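Local coordinates for amphoterin-induced protein 1 (Mus musculus, PDB 2XOT), which promotes growth and fasciculation of hippocampal neurites, may mediate homophilic and heterophilic cell-cell interaction, and forms homodimers through its leucine-rich repeats, at residues 106-111 against 129-134; 264-269 against 329-334; 21-26 against 39-44; 122-127 against 144-149. All blocks are in the same frame, centred on the assembly; numbering follows the deposited sequence.

Three of the contacts lie in the leucine-rich repeat part and one in the immunoglobulin domain. Interaction 3 joins the N-terminal cap to the first repeat. Interactions 1 and 4 join successive repeats further along the solenoid. Their centres are about 17 Å apart, and they touch where Phe132 CE2 meets Val127 CG1 at 3.7 Å. Interaction 2 stands apart, its centre about 36 Å from that of interaction 1 and about 50 Å from that of interaction 3. Interactions 3 and 4 both reach the second subunit, in keeping with dimerisation through the repeats. The side chain of His123 in interaction 4 is about 12 Å from an N-acetylglucosamine of the protein's own N-linked glycan.

Interaction 1: residues 106-111 against 129-134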
loop_
_atom_site.group_PDB
_atom_site.type_symbol
_atom_site.label_atom_id
_atom_site.label_comp_id
_atom_site.label_asym_id
_atom_site.label_seq_id
_atom_site.Cartn_x
_atom_site.Cartn_y
_atom_site.Cartn_z
ATOM N N PHE B 106 -13.561 3.199 -22.235
ATOM C CA PHE B 106 -12.151 3.538 -22.073
ATOM C C PHE B 106 -11.825 4.679 -21.102
ATOM O O PHE B 106 -10.695 5.165 -21.096
ATOM C CB PHE B 106 -11.508 3.790 -23.437
ATOM C CG PHE B 106 -11.965 2.830 -24.494
ATOM C CD1 PHE B 106 -11.865 1.471 -24.295
ATOM C CD2 PHE B 106 -12.523 3.288 -25.675
ATOM C CE1 PHE B 106 -12.303 0.579 -25.255
ATOM C CE2 PHE B 106 -12.965 2.402 -26.635
ATOM C CZ PHE B 106 -12.857 1.055 -26.432
ATOM N N LEU B 107 -12.774 5.072 -20.249
ATOM C CA LEU B 107 -12.564 6.215 -19.338
ATOM C C LEU B 107 -11.362 6.067 -18.402
ATOM O O LEU B 107 -10.689 7.048 -18.106
ATOM C CB LEU B 107 -13.822 6.491 -18.499
ATOM C CG LEU B 107 -13.868 7.800 -17.720
ATOM C CD1 LEU B 107 -13.783 9.017 -18.656
ATOM C CD2 LEU B 107 -15.135 7.867 -16.881
ATOM N N PHE B 108 -11.078 4.842 -17.958
ATOM C CA PHE B 108 -9.978 4.593 -17.016
ATOM C C PHE B 108 -8.838 3.811 -17.656
ATOM O O PHE B 108 -7.898 3.442 -16.982
ATOM C CB PHE B 108 -10.512 3.840 -15.797
ATOM C CG PHE B 108 -11.585 4.604 -15.025
ATOM C CD1 PHE B 108 -11.272 5.755 -14.336
ATOM C CD2 PHE B 108 -12.897 4.166 -15.010
ATOM C CE1 PHE B 108 -12.236 6.459 -13.652
ATOM C CE2 PHE B 108 -13.856 4.867 -14.309
ATOM C CZ PHE B 108 -13.517 6.016 -13.640
ATOM N N SER B 109 -8.916 3.591 -18.962
ATOM C CA SER B 109 -7.951 2.767 -19.685
ATOM C C SER B 109 -6.528 3.312 -19.758
ATOM O O SER B 109 -5.596 2.556 -20.045
ATOM C CB SER B 109 -8.454 2.505 -21.097
ATOM O OG SER B 109 -9.578 1.678 -21.031
ATOM N N ASP B 110 -6.346 4.604 -19.498
ATOM C CA ASP B 110 -4.986 5.152 -19.380
ATOM C C ASP B 110 -4.358 4.777 -18.008
ATOM O O ASP B 110 -3.158 4.938 -17.818
ATOM C CB ASP B 110 -4.989 6.673 -19.571
ATOM C CG ASP B 110 -5.324 7.096 -21.009
ATOM O OD1 ASP B 110 -5.024 6.329 -21.945
ATOM O OD2 ASP B 110 -5.892 8.201 -21.188
ATOM N N LEU B 111 -5.162 4.280 -17.063
ATOM C CA LEU B 111 -4.646 3.945 -15.701
ATOM C C LEU B 111 -4.255 2.486 -15.585
ATOM O O LEU B 111 -4.901 1.685 -14.872
ATOM C CB LEU B 111 -5.666 4.310 -14.613
ATOM C CG LEU B 111 -6.081 5.776 -14.554
ATOM C CD1 LEU B 111 -7.319 5.934 -13.666
ATOM C CD2 LEU B 111 -4.928 6.679 -14.092
ATOM N N ARG B 129 -18.542 -2.186 -19.340
ATOM C CA ARG B 129 -17.294 -2.980 -19.233
ATOM C C ARG B 129 -16.060 -2.299 -19.820
ATOM O O ARG B 129 -14.934 -2.479 -19.314
ATOM C CB ARG B 129 -17.443 -4.319 -19.932
ATOM C CG ARG B 129 -16.125 -5.082 -20.122
ATOM C CD ARG B 129 -15.467 -5.434 -18.762
ATOM N NE ARG B 129 -14.177 -6.108 -18.913
ATOM C CZ ARG B 129 -13.030 -5.504 -19.232
ATOM N NH1 ARG B 129 -12.984 -4.198 -19.457
ATOM N NH2 ARG B 129 -11.909 -6.214 -19.367
ATOM N N ASN B 130 -16.255 -1.543 -20.897
ATOM C CA ASN B 130 -15.141 -0.899 -21.569
ATOM C C ASN B 130 -14.570 0.304 -20.822
ATOM O O ASN B 130 -13.482 0.748 -21.138
ATOM C CB ASN B 130 -15.531 -0.497 -23.000
ATOM C CG ASN B 130 -15.683 -1.700 -23.926
ATOM O OD1 ASN B 130 -16.472 -1.657 -24.873
ATOM N ND2 ASN B 130 -14.929 -2.782 -23.654
ATOM N N ALA B 131 -15.271 0.839 -19.828
ATOM C CA ALA B 131 -14.683 1.907 -18.997
ATOM C C ALA B 131 -13.381 1.448 -18.320
ATOM O O ALA B 131 -12.466 2.248 -18.073
ATOM C CB ALA B 131 -15.695 2.416 -17.956
ATOM N N PHE B 132 -13.298 0.155 -18.042
ATOM C CA PHE B 132 -12.156 -0.436 -17.325
ATOM C C PHE B 132 -11.265 -1.315 -18.195
ATOM O O PHE B 132 -10.452 -2.091 -17.694
ATOM C CB PHE B 132 -12.672 -1.241 -16.163
ATOM C CG PHE B 132 -13.717 -0.515 -15.362
ATOM C CD1 PHE B 132 -13.351 0.356 -14.348
ATOM C CD2 PHE B 132 -15.055 -0.701 -15.630
ATOM C CE1 PHE B 132 -14.312 1.036 -13.626
ATOM C CE2 PHE B 132 -16.009 -0.041 -14.901
ATOM C CZ PHE B 132 -15.634 0.825 -13.890
ATOM N N GLU B 133 -11.416 -1.185 -19.499
ATOM C CA GLU B 133 -10.583 -1.939 -20.428
ATOM C C GLU B 133 -9.104 -1.650 -20.179
ATOM O O GLU B 133 -8.714 -0.497 -20.014
ATOM C CB GLU B 133 -10.977 -1.612 -21.862
ATOM C CG GLU B 133 -10.262 -2.411 -22.917
ATOM C CD GLU B 133 -10.689 -3.856 -22.976
ATOM O OE1 GLU B 133 -11.620 -4.266 -22.238
ATOM O OE2 GLU B 133 -10.087 -4.593 -23.782
ATOM N N ASP B 134 -8.326 -2.737 -20.125
ATOM C CA ASP B 134 -6.861 -2.751 -20.029
ATOM C C ASP B 134 -6.276 -2.408 -18.657
ATOM O O ASP B 134 -5.067 -2.231 -18.501
ATOM C CB ASP B 134 -6.234 -1.904 -21.145
ATOM C CG ASP B 134 -6.368 -2.566 -22.519
ATOM O OD1 ASP B 134 -6.001 -3.751 -22.659
ATOM O OD2 ASP B 134 -6.847 -1.901 -23.458
#
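Phe106 and Ala131 bring their backbones together, CA to CA 4.3 Å, where the turns of 106-111 lie beside 129-134. The two segments are corresponding loops, largely within LRR 3 and LRR 4, stacked in the leucine-rich repeat solenoid. Phe106 N donates to Asn130 O at 2.7 Å, from above the carbonyl plane. Phe108 N donates to Ala131 O at 2.9 Å, and this donor lies in the plane. Ser109 adds a side-chain bond. Its OG sits beside its own backbone N, anti to the carbonyl carbon (chi1 -68°), and donates to Glu133 O over 2.6 Å. The same OG lies at the edge of the Phe106 ring, in its plane. An alanine here would probably leave Glu133 O without this hydroxyl partner and open a small gap beside the ring. Phe108 and Phe132 point the same way, side by side. Their position is consistent with the phenylalanine spine of other leucine-rich repeat proteins. Their planes are 20° apart, but the rings are slid past each other, with centroids 5.6 Å apart. Phe108 CD2 meets Phe132 CE1 at 3.7 Å, and both side chains also touch Leu117. At the outer side the Phe106 ring offers its edge to the aliphatic start of Glu133, CD1 to CB 4.0 Å. The Glu133 chain then bends away, and its OE1 makes a salt bridge with Arg129 NH1 at 3.1 Å.

Interaction 2: residues 264-269 against 329-334; sequences LTIRCD and LSVELK
Asp269 OD1, in the residue that packs on Leu329, is gripped by two donors. Arg267 NH1 makes a salt bridge to it at 2.9 Å, with a fairly straight bond (164° at the hydrogen). OD1 lies in the guanidinium plane but is met 44° above its own carboxylate plane. The second donor is Ala188 N. Across the contact, Leu329 CD1 rests on Asp269 O at 3.4 Å, and that oxygen also accepts from Arg217 NH2.

The rest is apolar. The two segments run nearly antiparallel, 162° apart. Strands 264-266 and 326-336 belong to the two facing sheets of an immunoglobulin sandwich. Each bonds to strands of its own sheet, and side chains fill the space between. Ile266 and Val331 reach toward each other tip to tip, with Ile266 CG2 3.8 Å from Val331 CG1. Leu264 and Leu333 slide past each other in opposite directions, their CD1 atoms 3.6 Å apart. Cys268 SG lies 4.1 Å from Leu329 CD1. This sulfur forms the disulfide to Cys318 that spans the two sheets, characteristic of immunoglobulin domains.

Strand 264-266 pairs with strand 302-305 on one side of the sandwich. Strand 326-336 pairs with strands 257-259 and 314-321 on the other. Trp279 of strand 276-280 touches Cys268 and Val331. Ala188 starts helix 188-191 and Arg217 follows helix 205-216, so the Asp269 end abuts helices of the LRRCT region.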
loop_
_atom_site.group_PDB
_atom_site.type_symbol
_atom_site.label_atom_id
_atom_site.label_comp_id
_atom_site.label_asym_id
_atom_site.label_seq_id
_atom_site.Cartn_x
_atom_site.Cartn_y
_atom_site.Cartn_z
ATOM N N LEU B 264 -7.787 -35.356 -15.232
ATOM C CA LEU B 264 -8.615 -34.558 -14.328
ATOM C C LEU B 264 -7.730 -33.577 -13.558
ATOM O O LEU B 264 -6.688 -33.968 -13.047
ATOM C CB LEU B 264 -9.301 -35.510 -13.324
ATOM C CG LEU B 264 -10.653 -35.166 -12.685
ATOM C CD1 LEU B 264 -10.832 -35.934 -11.380
ATOM C CD2 LEU B 264 -10.808 -33.699 -12.435
ATOM N N THR B 265 -8.155 -32.312 -13.483
ATOM C CA THR B 265 -7.532 -31.314 -12.610
ATOM C C THR B 265 -8.544 -30.828 -11.577
ATOM O O THR B 265 -9.650 -30.401 -11.941
ATOM C CB THR B 265 -7.008 -30.100 -13.401
ATOM O OG1 THR B 265 -6.060 -30.536 -14.380
ATOM C CG2 THR B 265 -6.325 -29.085 -12.469
ATOM N N ILE B 266 -8.163 -30.887 -10.299
ATOM C CA ILE B 266 -8.990 -30.362 -9.209
ATOM C C ILE B 266 -8.303 -29.210 -8.467
ATOM O O ILE B 266 -7.239 -29.380 -7.883
ATOM C CB ILE B 266 -9.377 -31.448 -8.183
ATOM C CG1 ILE B 266 -10.089 -32.605 -8.908
ATOM C CG2 ILE B 266 -10.238 -30.789 -7.082
ATOM C CD1 ILE B 266 -10.698 -33.680 -8.034
ATOM N N ARG B 267 -8.927 -28.040 -8.511
ATOM C CA ARG B 267 -8.426 -26.853 -7.825
ATOM C C ARG B 267 -8.613 -26.928 -6.304
ATOM O O ARG B 267 -9.589 -27.482 -5.815
ATOM C CB ARG B 267 -9.157 -25.611 -8.339
ATOM C CG ARG B 267 -8.774 -25.201 -9.747
ATOM C CD ARG B 267 -9.393 -23.864 -10.107
ATOM N NE ARG B 267 -8.810 -22.785 -9.301
ATOM C CZ ARG B 267 -9.382 -22.215 -8.235
ATOM N NH1 ARG B 267 -10.586 -22.595 -7.800
ATOM N NH2 ARG B 267 -8.732 -21.256 -7.595
ATOM N N CYS B 268 -7.653 -26.374 -5.572
ATOM C CA CYS B 268 -7.829 -26.092 -4.163
ATOM C C CYS B 268 -8.355 -24.664 -4.131
ATOM O O CYS B 268 -7.586 -23.717 -4.263
ATOM C CB CYS B 268 -6.500 -26.212 -3.433
ATOM S SG CYS B 268 -6.520 -25.783 -1.708
ATOM N N ASP B 269 -9.674 -24.537 -3.965
ATOM C CA ASP B 269 -10.422 -23.302 -4.262
ATOM C C ASP B 269 -10.425 -22.383 -3.056
ATOM O O ASP B 269 -11.449 -22.206 -2.402
ATOM C CB ASP B 269 -11.862 -23.663 -4.688
ATOM C CG ASP B 269 -12.702 -22.445 -5.086
ATOM O OD1 ASP B 269 -12.199 -21.482 -5.689
ATOM O OD2 ASP B 269 -13.897 -22.469 -4.792
ATOM N N LEU B 329 -9.790 -27.744 2.680
ATOM C CA LEU B 329 -10.771 -28.028 1.644
ATOM C C LEU B 329 -10.624 -29.479 1.220
ATOM O O LEU B 329 -9.536 -29.914 0.871
ATOM C CB LEU B 329 -10.575 -27.072 0.452
ATOM C CG LEU B 329 -10.544 -25.593 0.851
ATOM C CD1 LEU B 329 -10.257 -24.664 -0.307
ATOM C CD2 LEU B 329 -11.873 -25.238 1.532
ATOM N N SER B 330 -11.736 -30.202 1.247
ATOM C CA SER B 330 -11.787 -31.627 0.911
ATOM C C SER B 330 -12.515 -31.800 -0.432
ATOM O O SER B 330 -13.453 -31.055 -0.738
ATOM C CB SER B 330 -12.515 -32.395 2.023
ATOM N N VAL B 331 -12.061 -32.764 -1.229
ATOM C CA VAL B 331 -12.733 -33.165 -2.460
ATOM C C VAL B 331 -12.763 -34.692 -2.477
ATOM O O VAL B 331 -11.752 -35.315 -2.164
ATOM C CB VAL B 331 -12.013 -32.609 -3.729
ATOM C CG1 VAL B 331 -11.731 -31.111 -3.574
ATOM C CG2 VAL B 331 -10.700 -33.363 -4.023
ATOM N N GLU B 332 -13.930 -35.278 -2.782
ATOM C CA GLU B 332 -14.084 -36.731 -2.895
ATOM C C GLU B 332 -14.089 -37.100 -4.368
ATOM O O GLU B 332 -14.758 -36.444 -5.170
ATOM C CB GLU B 332 -15.368 -37.236 -2.226
ATOM C CG GLU B 332 -15.327 -38.762 -1.996
ATOM C CD GLU B 332 -16.487 -39.324 -1.181
ATOM O OE1 GLU B 332 -17.510 -38.613 -0.984
ATOM O OE2 GLU B 332 -16.366 -40.506 -0.746
ATOM N N LEU B 333 -13.298 -38.108 -4.724
ATOM C CA LEU B 333 -13.212 -38.597 -6.087
ATOM C C LEU B 333 -13.795 -39.992 -6.090
ATOM O O LEU B 333 -13.443 -40.806 -5.245
ATOM C CB LEU B 333 -11.755 -38.640 -6.562
ATOM C CG LEU B 333 -11.451 -39.143 -7.987
ATOM C CD1 LEU B 333 -12.193 -38.330 -9.036
ATOM C CD2 LEU B 333 -9.945 -39.103 -8.248
ATOM N N LYS B 334 -14.708 -40.248 -7.022
ATOM C CA LYS B 334 -15.248 -41.585 -7.224
ATOM C C LYS B 334 -14.838 -42.016 -8.619
ATOM O O LYS B 334 -14.972 -41.244 -9.576
ATOM C CB LYS B 334 -16.763 -41.574 -7.067
#

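Interaction 3: residues 21-26 against 39-44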
loop_
_atom_site.group_PDB
_atom_site.type_symbol
_atom_site.label_atom_id
_atom_site.label_comp_id
_atom_site.label_asym_id
_atom_site.label_seq_id
_atom_site.Cartn_x
_atom_site.Cartn_y
_atom_site.Cartn_z
ATOM N N ASN B 21 6.725 15.630 -0.754
ATOM C CA ASN B 21 5.986 15.079 -1.904
ATOM C C ASN B 21 4.476 14.914 -1.695
ATOM O O ASN B 21 3.797 14.357 -2.545
ATOM C CB ASN B 21 6.655 13.802 -2.449
ATOM C CG ASN B 21 6.597 12.622 -1.497
ATOM O OD1 ASN B 21 6.010 12.692 -0.421
ATOM N ND2 ASN B 21 7.193 11.491 -1.920
ATOM N N ILE B 22 3.940 15.456 -0.607
ATOM C CA ILE B 22 2.490 15.481 -0.399
ATOM C C ILE B 22 1.877 16.894 -0.527
ATOM O O ILE B 22 2.290 17.812 0.172
ATOM C CB ILE B 22 2.146 14.943 0.996
ATOM C CG1 ILE B 22 2.489 13.443 1.067
ATOM C CG2 ILE B 22 0.655 15.199 1.340
ATOM C CD1 ILE B 22 2.143 12.815 2.389
ATOM N N LEU B 23 0.889 17.060 -1.416
ATOM C CA LEU B 23 0.140 18.326 -1.488
ATOM C C LEU B 23 -1.195 18.075 -0.849
ATOM O O LEU B 23 -1.920 17.212 -1.291
ATOM C CB LEU B 23 -0.094 18.792 -2.926
ATOM C CG LEU B 23 1.061 19.207 -3.848
ATOM C CD1 LEU B 23 0.631 20.391 -4.713
ATOM C CD2 LEU B 23 2.389 19.458 -3.136
ATOM N N SER B 24 -1.509 18.807 0.201
ATOM C CA SER B 24 -2.836 18.735 0.828
ATOM C C SER B 24 -3.571 20.033 0.482
ATOM O O SER B 24 -3.218 21.084 1.002
ATOM C CB SER B 24 -2.679 18.573 2.353
ATOM O OG SER B 24 -3.931 18.444 3.036
ATOM N N CYS B 25 -4.564 19.955 -0.412
ATOM C CA CYS B 25 -5.301 21.135 -0.870
ATOM C C CYS B 25 -6.829 20.961 -0.664
ATOM O O CYS B 25 -7.647 21.377 -1.498
ATOM C CB CYS B 25 -4.983 21.411 -2.342
ATOM S SG CYS B 25 -3.282 21.109 -2.876
ATOM N N SER B 26 -7.199 20.353 0.464
ATOM C CA SER B 26 -8.566 19.944 0.715
ATOM C C SER B 26 -9.337 21.030 1.434
ATOM O O SER B 26 -8.748 21.846 2.149
ATOM C CB SER B 26 -8.587 18.665 1.563
ATOM O OG SER B 26 -8.227 18.931 2.902
ATOM N N SER B 39 6.105 18.625 -10.156
ATOM C CA SER B 39 6.300 17.286 -10.706
ATOM C C SER B 39 6.723 16.251 -9.668
ATOM O O SER B 39 6.569 15.053 -9.900
ATOM C CB SER B 39 7.336 17.329 -11.822
ATOM O OG SER B 39 8.406 18.134 -11.415
ATOM N N TYR B 40 7.258 16.706 -8.538
ATOM C CA TYR B 40 7.619 15.809 -7.421
ATOM C C TYR B 40 6.422 15.216 -6.652
ATOM O O TYR B 40 6.616 14.336 -5.806
ATOM C CB TYR B 40 8.612 16.503 -6.462
ATOM C CG TYR B 40 8.126 17.786 -5.794
ATOM C CD1 TYR B 40 7.052 17.778 -4.933
ATOM C CD2 TYR B 40 8.771 18.993 -6.007
ATOM C CE1 TYR B 40 6.596 18.920 -4.336
ATOM C CE2 TYR B 40 8.328 20.155 -5.399
ATOM C CZ TYR B 40 7.244 20.116 -4.565
ATOM O OH TYR B 40 6.790 21.262 -3.925
ATOM N N THR B 41 5.200 15.670 -6.939
ATOM C CA THR B 41 4.013 15.268 -6.159
ATOM C C THR B 41 3.739 13.756 -6.214
ATOM O O THR B 41 3.638 13.152 -7.318
ATOM C CB THR B 41 2.759 16.052 -6.600
ATOM O OG1 THR B 41 3.086 17.440 -6.712
ATOM C CG2 THR B 41 1.629 15.930 -5.595
ATOM N N ALA B 42 3.648 13.158 -5.017
ATOM C CA ALA B 42 3.348 11.730 -4.836
ATOM C C ALA B 42 1.868 11.501 -4.484
ATOM O O ALA B 42 1.257 10.555 -4.976
ATOM C CB ALA B 42 4.244 11.126 -3.720
ATOM N N LEU B 43 1.316 12.343 -3.598
ATOM C CA LEU B 43 -0.109 12.293 -3.216
ATOM C C LEU B 43 -0.674 13.684 -3.372
ATOM O O LEU B 43 -0.052 14.664 -2.950
ATOM C CB LEU B 43 -0.294 11.801 -1.777
ATOM C CG LEU B 43 -1.702 11.616 -1.188
ATOM C CD1 LEU B 43 -1.769 10.344 -0.339
ATOM C CD2 LEU B 43 -2.120 12.770 -0.328
ATOM N N LEU B 44 -1.817 13.771 -4.037
ATOM C CA LEU B 44 -2.522 15.023 -4.220
ATOM C C LEU B 44 -3.926 14.890 -3.655
ATOM O O LEU B 44 -4.748 14.077 -4.149
ATOM C CB LEU B 44 -2.525 15.361 -5.715
ATOM C CG LEU B 44 -3.281 16.610 -6.162
ATOM C CD1 LEU B 44 -2.805 17.820 -5.365
ATOM C CD2 LEU B 44 -3.088 16.771 -7.674
#
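Leu23 CG stands anti to its own carbonyl carbon (chi1 -65°), and Thr41 CG2 stands anti to its backbone N, and the two meet at 3.8 Å. The side chains cross at about a right angle. This is where the N-terminal LRRNT cap joins LRR 1. Strand 22-24 of the cap runs parallel to strand 43-45 and so extends the sheet of the repeats. Thr41 OG1 also bonds to Pro38 O. An alanine here would probably leave Pro38 O without its hydroxyl partner and Leu23 free to shift into the gap.

The backbones are tied by Leu23 N to Leu43 O at 3.0 Å. Asn21 O accepts from Ala42 N at 2.8 Å and, weakly, from Leu43 N at 3.4 Å. Asn21 CG lies between its backbone N and carbonyl carbon (chi1 67°), which sets it 3.6 Å from Ala42 CB. Its OD1 bonds to Tyr142 OH of the second subunit.

Ile22 and Leu43 lie side by side on one face of the sheet, Ile22 CG2 4.0 Å from Leu43 CD2. Tyr142 of the second subunit also packs on Ile22, so this face takes part in the dimer. Leu23 and Leu44 share the other face. There Leu44 CD1 is 3.8 Å from Leu23 CB and 4.2 Å from Cys25 SG, the sulfur bonded to Cys16.

Interaction 4: residues 122-127 against 144-149; sequences NHIVVV and SQNQIS
Ile124 and Gln147 carry the main backbone bond between these two loops of successive repeats, LRR 4 and LRR 5. Gln147 N donates to Ile124 O at 2.8 Å, with 151° at the hydrogen. Asn122 N to Gln145 O is a weak bond at 3.4 Å. Ile148 CA makes a nearly straight CA-H...O contact with Val125 O at 3.5 Å (175° at the hydrogen).

Ser149 N donates to water 1 at 3.0 Å. The approach of this water to Val125 O is modelled too short to be relied on.

Polar side chains come next. Asn122 and Asn146 hold the consensus asparagine position of their repeats, which forms a ladder along the solenoid. Asn122 OD1 accepts from Leu100 N, and its ND2 donates to Leu95 O and Leu119 O. Asn146 points toward 122-127, and its CB lies 3.4 Å from Ile124 O.

The apolar contacts centre on Ile148. Val127 CG2 stands beside its backbone N, anti to the carbonyl carbon, and there meets Ile148 CD1 tightly at 3.5 Å. Ile124 CG2 lies 4.3 Å from Ile148 CG1. Nearer the surface Val125 CG2 touches Gln147 CB at 4.0 Å.

Backbone bonds hold the loops in register, while buried Ile124 and Ile148 pack one repeat against the next. Asn122 satisfies backbone groups of the preceding repeat and its own.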
loop_
_atom_site.group_PDB
_atom_site.type_symbol
_atom_site.label_atom_id
_atom_site.label_comp_id
_atom_site.label_asym_id
_atom_site.label_seq_id
_atom_site.Cartn_x
_atom_site.Cartn_y
_atom_site.Cartn_z
ATOM N N ASN B 122 -21.997 7.974 -5.896
ATOM C CA ASN B 122 -22.141 8.821 -7.085
ATOM C C ASN B 122 -23.563 8.660 -7.682
ATOM O O ASN B 122 -24.470 8.229 -6.990
ATOM C CB ASN B 122 -21.057 8.459 -8.091
ATOM C CG ASN B 122 -19.792 9.243 -7.880
ATOM O OD1 ASN B 122 -19.738 10.426 -8.219
ATOM N ND2 ASN B 122 -18.744 8.592 -7.334
ATOM N N HIS B 123 -23.778 9.022 -8.942
ATOM C CA HIS B 123 -25.076 8.823 -9.574
ATOM C C HIS B 123 -24.984 7.831 -10.723
ATOM O O HIS B 123 -25.614 8.012 -11.758
ATOM C CB HIS B 123 -25.604 10.171 -10.091
ATOM C CG HIS B 123 -25.750 11.214 -9.023
ATOM N ND1 HIS B 123 -25.357 12.523 -9.201
ATOM C CD2 HIS B 123 -26.238 11.138 -7.762
ATOM C CE1 HIS B 123 -25.607 13.212 -8.099
ATOM N NE2 HIS B 123 -26.122 12.391 -7.201
ATOM N N ILE B 124 -24.195 6.773 -10.554
ATOM C CA ILE B 124 -23.955 5.851 -11.641
ATOM C C ILE B 124 -25.133 4.896 -11.804
ATOM O O ILE B 124 -25.592 4.253 -10.845
ATOM C CB ILE B 124 -22.625 5.078 -11.465
ATOM C CG1 ILE B 124 -21.436 6.053 -11.431
ATOM C CG2 ILE B 124 -22.459 4.072 -12.570
ATOM C CD1 ILE B 124 -20.120 5.393 -11.063
ATOM N N VAL B 125 -25.632 4.818 -13.030
ATOM C CA VAL B 125 -26.782 3.983 -13.329
ATOM C C VAL B 125 -26.367 2.737 -14.104
ATOM O O VAL B 125 -26.935 1.669 -13.915
ATOM C CB VAL B 125 -27.878 4.781 -14.116
ATOM C CG1 VAL B 125 -28.821 3.837 -14.789
ATOM C CG2 VAL B 125 -28.637 5.743 -13.177
ATOM N N VAL B 126 -25.371 2.868 -14.954
ATOM C CA VAL B 126 -24.987 1.795 -15.870
ATOM C C VAL B 126 -23.484 1.697 -15.939
ATOM O O VAL B 126 -22.809 2.708 -16.162
ATOM C CB VAL B 126 -25.533 2.083 -17.302
ATOM C CG1 VAL B 126 -24.862 1.195 -18.334
ATOM C CG2 VAL B 126 -27.017 1.908 -17.333
ATOM N N VAL B 127 -22.963 0.480 -15.742
ATOM C CA VAL B 127 -21.524 0.211 -15.775
ATOM C C VAL B 127 -21.138 -0.398 -17.126
ATOM O O VAL B 127 -21.552 -1.510 -17.443
ATOM C CB VAL B 127 -21.103 -0.775 -14.629
ATOM C CG1 VAL B 127 -19.563 -0.977 -14.604
ATOM C CG2 VAL B 127 -21.593 -0.267 -13.275
ATOM N N SER B 144 -20.412 1.024 -4.490
ATOM C CA SER B 144 -21.580 1.051 -3.602
ATOM C C SER B 144 -22.225 2.431 -3.610
ATOM O O SER B 144 -21.607 3.402 -4.016
ATOM C CB SER B 144 -21.185 0.674 -2.179
ATOM O OG SER B 144 -20.363 1.684 -1.635
ATOM N N GLN B 145 -23.470 2.498 -3.155
ATOM C CA GLN B 145 -24.283 3.723 -3.150
ATOM C C GLN B 145 -24.297 4.399 -4.503
ATOM O O GLN B 145 -23.991 5.588 -4.613
ATOM C CB GLN B 145 -23.838 4.717 -2.070
ATOM C CG GLN B 145 -22.959 4.145 -0.944
ATOM C CD GLN B 145 -23.741 3.637 0.195
ATOM O OE1 GLN B 145 -24.868 4.060 0.397
ATOM N NE2 GLN B 145 -23.153 2.721 0.975
ATOM N N ASN B 146 -24.642 3.635 -5.536
ATOM C CA ASN B 146 -25.019 4.193 -6.836
ATOM C C ASN B 146 -26.454 3.741 -7.180
ATOM O O ASN B 146 -27.175 3.323 -6.295
ATOM C CB ASN B 146 -23.993 3.787 -7.888
ATOM C CG ASN B 146 -22.704 4.566 -7.760
ATOM O OD1 ASN B 146 -21.699 4.076 -7.220
ATOM N ND2 ASN B 146 -22.720 5.786 -8.265
ATOM N N GLN B 147 -26.896 3.853 -8.431
ATOM C CA GLN B 147 -28.243 3.411 -8.806
ATOM C C GLN B 147 -28.167 2.300 -9.858
ATOM O O GLN B 147 -28.965 2.264 -10.797
ATOM C CB GLN B 147 -29.055 4.591 -9.356
ATOM C CG GLN B 147 -29.222 5.753 -8.383
ATOM C CD GLN B 147 -30.264 5.466 -7.312
ATOM O OE1 GLN B 147 -29.921 5.180 -6.162
ATOM N NE2 GLN B 147 -31.544 5.523 -7.685
ATOM N N ILE B 148 -27.213 1.391 -9.676
ATOM C CA ILE B 148 -26.936 0.334 -10.634
ATOM C C ILE B 148 -27.975 -0.784 -10.520
ATOM O O ILE B 148 -28.181 -1.309 -9.443
ATOM C CB ILE B 148 -25.496 -0.235 -10.445
ATOM C CG1 ILE B 148 -24.443 0.891 -10.542
ATOM C CG2 ILE B 148 -25.204 -1.315 -11.476
ATOM C CD1 ILE B 148 -23.013 0.479 -10.166
ATOM N N SER B 149 -28.604 -1.137 -11.650
ATOM C CA SER B 149 -29.674 -2.151 -11.718
ATOM C C SER B 149 -29.266 -3.435 -12.461
ATOM O O SER B 149 -29.857 -4.508 -12.200
ATOM C CB SER B 149 -30.960 -1.549 -12.334
ATOM O OG SER B 149 -30.809 -1.359 -13.736
HETATM O O HOH W 1 -27.503 -0.621 -14.438
#